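Local coordinates for putative nisin-resistance protein (Streptococcus agalactiae 515, PDB 4Y68), which probably confers resistance to the lantibiotic nisin as a peptidase of family S41 that recognises and cleaves the peptide, at residues 244-255 against 283-294. Residues are numbered along the deposited sequence; the frame is centred on the assembly and turned at random.
Sequences KSFGQATAGYTT and YENTPILPDQVT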
loop_
_atom_site.group_PDB
_atom_site.type_symbol
_atom_site.label_atom_id
_atom_site.label_comp_id
_atom_site.label_asym_id
_atom_site.label_seq_id
_atom_site.Cartn_x
_atom_site.Cartn_y
_atom_site.Cartn_z
ATOM N N LYS A 244 14.068 10.028 10.692
ATOM C CA LYS A 244 15.209 9.266 10.182
ATOM C C LYS A 244 14.873 7.768 10.191
ATOM O O LYS A 244 14.175 7.292 11.081
ATOM C CB LYS A 244 16.470 9.544 11.022
ATOM C CG LYS A 244 17.723 8.871 10.481
ATOM C CD LYS A 244 18.967 9.189 11.318
ATOM C CE LYS A 244 20.222 8.599 10.687
ATOM N NZ LYS A 244 21.399 8.826 11.557
ATOM N N SER A 245 15.373 7.017 9.221
ATOM C CA SER A 245 14.970 5.624 9.107
ATOM C C SER A 245 16.143 4.670 9.258
ATOM O O SER A 245 17.257 5.009 8.857
ATOM C CB SER A 245 14.283 5.388 7.762
ATOM O OG SER A 245 15.219 5.568 6.711
ATOM N N PHE A 246 15.866 3.471 9.798
ATOM C CA PHE A 246 16.868 2.447 10.132
ATOM C C PHE A 246 16.416 1.079 9.681
ATOM O O PHE A 246 15.223 0.790 9.670
ATOM C CB PHE A 246 17.113 2.382 11.646
ATOM C CG PHE A 246 17.491 3.698 12.269
ATOM C CD1 PHE A 246 16.527 4.654 12.541
ATOM C CD2 PHE A 246 18.806 3.967 12.610
ATOM C CE1 PHE A 246 16.881 5.869 13.123
ATOM C CE2 PHE A 246 19.158 5.183 13.191
ATOM C CZ PHE A 246 18.185 6.127 13.440
ATOM N N GLY A 247 17.356 0.208 9.351
ATOM C CA GLY A 247 17.005 -1.172 9.061
ATOM C C GLY A 247 17.513 -1.639 7.713
ATOM O O GLY A 247 18.670 -1.422 7.371
ATOM N N GLN A 248 16.663 -2.298 6.940
ATOM C CA GLN A 248 17.092 -2.741 5.616
ATOM C C GLN A 248 16.187 -2.210 4.530
ATOM O O GLN A 248 15.093 -1.727 4.807
ATOM C CB GLN A 248 17.143 -4.261 5.556
ATOM C CG GLN A 248 18.147 -4.809 6.540
ATOM C CD GLN A 248 17.642 -6.047 7.222
ATOM O OE1 GLN A 248 17.435 -7.086 6.576
ATOM N NE2 GLN A 248 17.406 -5.946 8.538
ATOM N N ALA A 249 16.666 -2.301 3.299
ATOM C CA ALA A 249 15.889 -1.954 2.121
ATOM C C ALA A 249 14.537 -2.651 2.133
ATOM O O ALA A 249 14.418 -3.795 2.556
ATOM C CB ALA A 249 16.665 -2.313 0.857
ATOM N N THR A 250 13.515 -1.956 1.662
ATOM C CA THR A 250 12.178 -2.543 1.617
ATOM C C THR A 250 11.975 -3.504 0.430
ATOM O O THR A 250 12.882 -3.728 -0.363
ATOM C CB THR A 250 11.149 -1.434 1.571
ATOM O OG1 THR A 250 11.364 -0.655 0.398
ATOM C CG2 THR A 250 11.357 -0.524 2.767
ATOM N N ALA A 251 10.775 -4.056 0.287
ATOM C CA ALA A 251 10.567 -5.170 -0.643
ATOM C C ALA A 251 10.615 -4.729 -2.092
ATOM O O ALA A 251 10.887 -5.536 -2.971
ATOM C CB ALA A 251 9.238 -5.872 -0.354
ATOM N N GLY A 252 10.343 -3.458 -2.351
ATOM C CA GLY A 252 10.394 -2.948 -3.713
ATOM C C GLY A 252 9.083 -3.087 -4.460
ATOM O O GLY A 252 9.067 -3.536 -5.607
ATOM N N TYR A 253 7.976 -2.698 -3.821
ATOM C CA TYR A 253 6.666 -2.718 -4.485
ATOM C C TYR A 253 6.139 -1.293 -4.499
ATOM O O TYR A 253 4.956 -1.021 -4.227
ATOM C CB TYR A 253 5.705 -3.705 -3.799
ATOM C CG TYR A 253 6.094 -5.155 -4.070
ATOM C CD1 TYR A 253 5.482 -5.884 -5.074
ATOM C CD2 TYR A 253 7.099 -5.770 -3.344
ATOM C CE1 TYR A 253 5.848 -7.187 -5.345
ATOM C CE2 TYR A 253 7.491 -7.074 -3.611
ATOM C CZ TYR A 253 6.855 -7.778 -4.610
ATOM O OH TYR A 253 7.223 -9.079 -4.869
ATOM N N THR A 254 7.054 -0.381 -4.814
ATOM C CA THR A 254 6.739 1.027 -4.858
ATOM C C THR A 254 6.103 1.330 -6.212
ATOM O O THR A 254 6.726 1.908 -7.099
ATOM C CB THR A 254 7.995 1.907 -4.607
ATOM O OG1 THR A 254 9.129 1.345 -5.288
ATOM C CG2 THR A 254 8.314 1.957 -3.103
ATOM N N THR A 255 4.855 0.895 -6.368
ATOM C CA THR A 255 4.007 1.382 -7.443
ATOM C C THR A 255 2.585 1.479 -6.931
ATOM O O THR A 255 2.176 0.726 -6.037
ATOM C CB THR A 255 4.052 0.487 -8.703
ATOM O OG1 THR A 255 3.945 -0.898 -8.328
ATOM C CG2 THR A 255 5.352 0.713 -9.462
ATOM N N TYR A 283 10.519 6.019 -7.994
ATOM C CA TYR A 283 10.452 4.614 -7.602
ATOM C C TYR A 283 9.594 3.889 -8.610
ATOM O O TYR A 283 8.567 4.411 -9.048
ATOM C CB TYR A 283 9.881 4.440 -6.173
ATOM C CG TYR A 283 10.627 5.250 -5.115
ATOM C CD1 TYR A 283 11.610 4.671 -4.326
ATOM C CD2 TYR A 283 10.380 6.594 -4.957
ATOM C CE1 TYR A 283 12.300 5.410 -3.402
ATOM C CE2 TYR A 283 11.052 7.335 -4.031
ATOM C CZ TYR A 283 12.009 6.742 -3.256
ATOM O OH TYR A 283 12.670 7.499 -2.322
ATOM N N GLU A 284 10.016 2.691 -8.988
ATOM C CA GLU A 284 9.213 1.854 -9.861
ATOM C C GLU A 284 9.436 0.405 -9.465
ATOM O O GLU A 284 10.186 -0.309 -10.109
ATOM C CB GLU A 284 9.568 2.094 -11.328
ATOM C CG GLU A 284 8.605 1.469 -12.312
ATOM C CD GLU A 284 8.921 1.822 -13.765
ATOM O OE1 GLU A 284 9.664 2.799 -14.015
ATOM O OE2 GLU A 284 8.420 1.116 -14.667
ATOM N N ASN A 285 8.780 -0.016 -8.391
ATOM C CA ASN A 285 8.980 -1.350 -7.856
ATOM C C ASN A 285 10.443 -1.492 -7.503
ATOM O O ASN A 285 11.101 -2.476 -7.841
ATOM C CB ASN A 285 8.517 -2.411 -8.852
ATOM C CG ASN A 285 6.997 -2.463 -8.956
ATOM O OD1 ASN A 285 6.298 -2.095 -8.009
ATOM N ND2 ASN A 285 6.483 -2.912 -10.097
ATOM N N THR A 286 10.943 -0.464 -6.835
ATOM C CA THR A 286 12.320 -0.418 -6.389
ATOM C C THR A 286 12.389 -0.216 -4.872
ATOM O O THR A 286 11.633 0.580 -4.296
ATOM C CB THR A 286 13.092 0.708 -7.079
ATOM O OG1 THR A 286 12.570 1.954 -6.647
ATOM C CG2 THR A 286 12.930 0.625 -8.581
ATOM N N PRO A 287 13.305 -0.939 -4.222
ATOM C CA PRO A 287 13.402 -0.887 -2.764
ATOM C C PRO A 287 13.741 0.512 -2.241
ATOM O O PRO A 287 14.412 1.298 -2.902
ATOM C CB PRO A 287 14.528 -1.891 -2.460
ATOM C CG PRO A 287 14.453 -2.881 -3.597
ATOM C CD PRO A 287 14.137 -2.012 -4.797
ATOM N N ILE A 288 13.260 0.817 -1.048
ATOM C CA ILE A 288 13.606 2.063 -0.403
ATOM C C ILE A 288 14.755 1.822 0.583
ATOM O O ILE A 288 14.674 0.958 1.453
ATOM C CB ILE A 288 12.387 2.666 0.306
ATOM C CG1 ILE A 288 11.226 2.804 -0.689
ATOM C CG2 ILE A 288 12.742 4.029 0.913
ATOM C CD1 ILE A 288 9.883 3.083 -0.009
ATOM N N LEU A 289 15.831 2.582 0.429
ATOM C CA LEU A 289 16.953 2.535 1.367
ATOM C C LEU A 289 16.658 3.353 2.618
ATOM O O LEU A 289 16.337 4.525 2.518
ATOM C CB LEU A 289 18.235 3.083 0.722
ATOM C CG LEU A 289 19.068 2.183 -0.182
ATOM C CD1 LEU A 289 20.164 1.505 0.634
ATOM C CD2 LEU A 289 18.181 1.158 -0.843
ATOM N N PRO A 290 16.762 2.740 3.802
ATOM C CA PRO A 290 16.665 3.564 5.005
ATOM C C PRO A 290 17.891 4.457 5.107
ATOM O O PRO A 290 18.869 4.155 4.437
ATOM C CB PRO A 290 16.623 2.539 6.142
ATOM C CG PRO A 290 17.247 1.318 5.578
ATOM C CD PRO A 290 16.886 1.308 4.114
ATOM N N ASP A 291 17.833 5.525 5.901
ATOM C CA ASP A 291 18.977 6.433 6.046
ATOM C C ASP A 291 20.210 5.699 6.577
ATOM O O ASP A 291 21.350 6.004 6.211
ATOM C CB ASP A 291 18.630 7.589 6.987
ATOM C CG ASP A 291 17.453 8.403 6.496
ATOM O OD1 ASP A 291 17.273 8.505 5.260
ATOM O OD2 ASP A 291 16.708 8.936 7.344
ATOM N N GLN A 292 19.962 4.719 7.436
ATOM C CA GLN A 292 21.015 4.046 8.179
ATOM C C GLN A 292 20.780 2.533 8.110
ATOM O O GLN A 292 19.926 1.993 8.807
ATOM C CB GLN A 292 21.027 4.570 9.620
ATOM C CG GLN A 292 21.867 3.778 10.612
ATOM C CD GLN A 292 23.353 3.807 10.307
ATOM O OE1 GLN A 292 23.843 4.688 9.598
ATOM N NE2 GLN A 292 24.081 2.829 10.839
ATOM N N VAL A 293 21.499 1.856 7.224
ATOM C CA VAL A 293 21.324 0.427 7.022
ATOM C C VAL A 293 21.959 -0.353 8.186
ATOM O O VAL A 293 23.075 -0.080 8.572
ATOM C CB VAL A 293 21.935 -0.006 5.692
ATOM C CG1 VAL A 293 22.055 -1.491 5.635
ATOM C CG2 VAL A 293 21.095 0.510 4.515
ATOM N N THR A 294 21.234 -1.305 8.761
ATOM C CA THR A 294 21.724 -2.022 9.925
ATOM C C THR A 294 20.850 -3.218 10.249
ATOM O O THR A 294 19.676 -3.259 9.885
ATOM C CB THR A 294 21.795 -1.111 11.181
ATOM O OG1 THR A 294 22.221 -1.887 12.304
ATOM C CG2 THR A 294 20.429 -0.500 11.494
#
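S245 and D291 grip each other twice, each offering its backbone N-H to the other's side chain. D291 N lies 2.7 Å from S245 OG. In return S245 N meets D291 OD2 from above the carboxylate plane, at 3.0 Å. The serine hydroxyl reaches D291 because OG sits between its own backbone N and carbonyl carbon (chi1 66°). Parallel pairing follows directly: F246 bridges Q292 and G247 bridges V293, with Q292 N bonded to S245 O, G247 N to Q292 O, and T294 N to G247 O at 2.9 Å. At the backbone angles of G247 a CB would be jammed against the carbonyl O of F246. On the F246 side, CG of Q292 approaches ring atom CD2 to 3.7 Å, the amide plane turned 61° from the ring, while its NE2 is bonded to E300.

Beyond the strands, a side-chain hydroxyl again accepts a backbone N-H: T250 OG1 takes that of I288 at 2.8 Å, nearly straight at 167°, and T250 N returns a bond to I288 O. Farther along, T254, at the centre of an inverse gamma turn, donates through OG1 to T286 O (2.8 Å), while its CG2 packs on CD1 of I288 at 3.6 Å. T255 OG1 then donates to N285 OD1, 2.7 Å away.

Within the S41 peptidase region, strand 292-293 adds a parallel edge to the mixed sheet, with 243-247 between it and 218-222; loop-to-loop bonding continues the pairing. Helix 297-308 packs against F246 and K244; helix 229-235 touches S245 and I288, and its E231 bonds T250 OG1 and the backbone N of G252 and Y253.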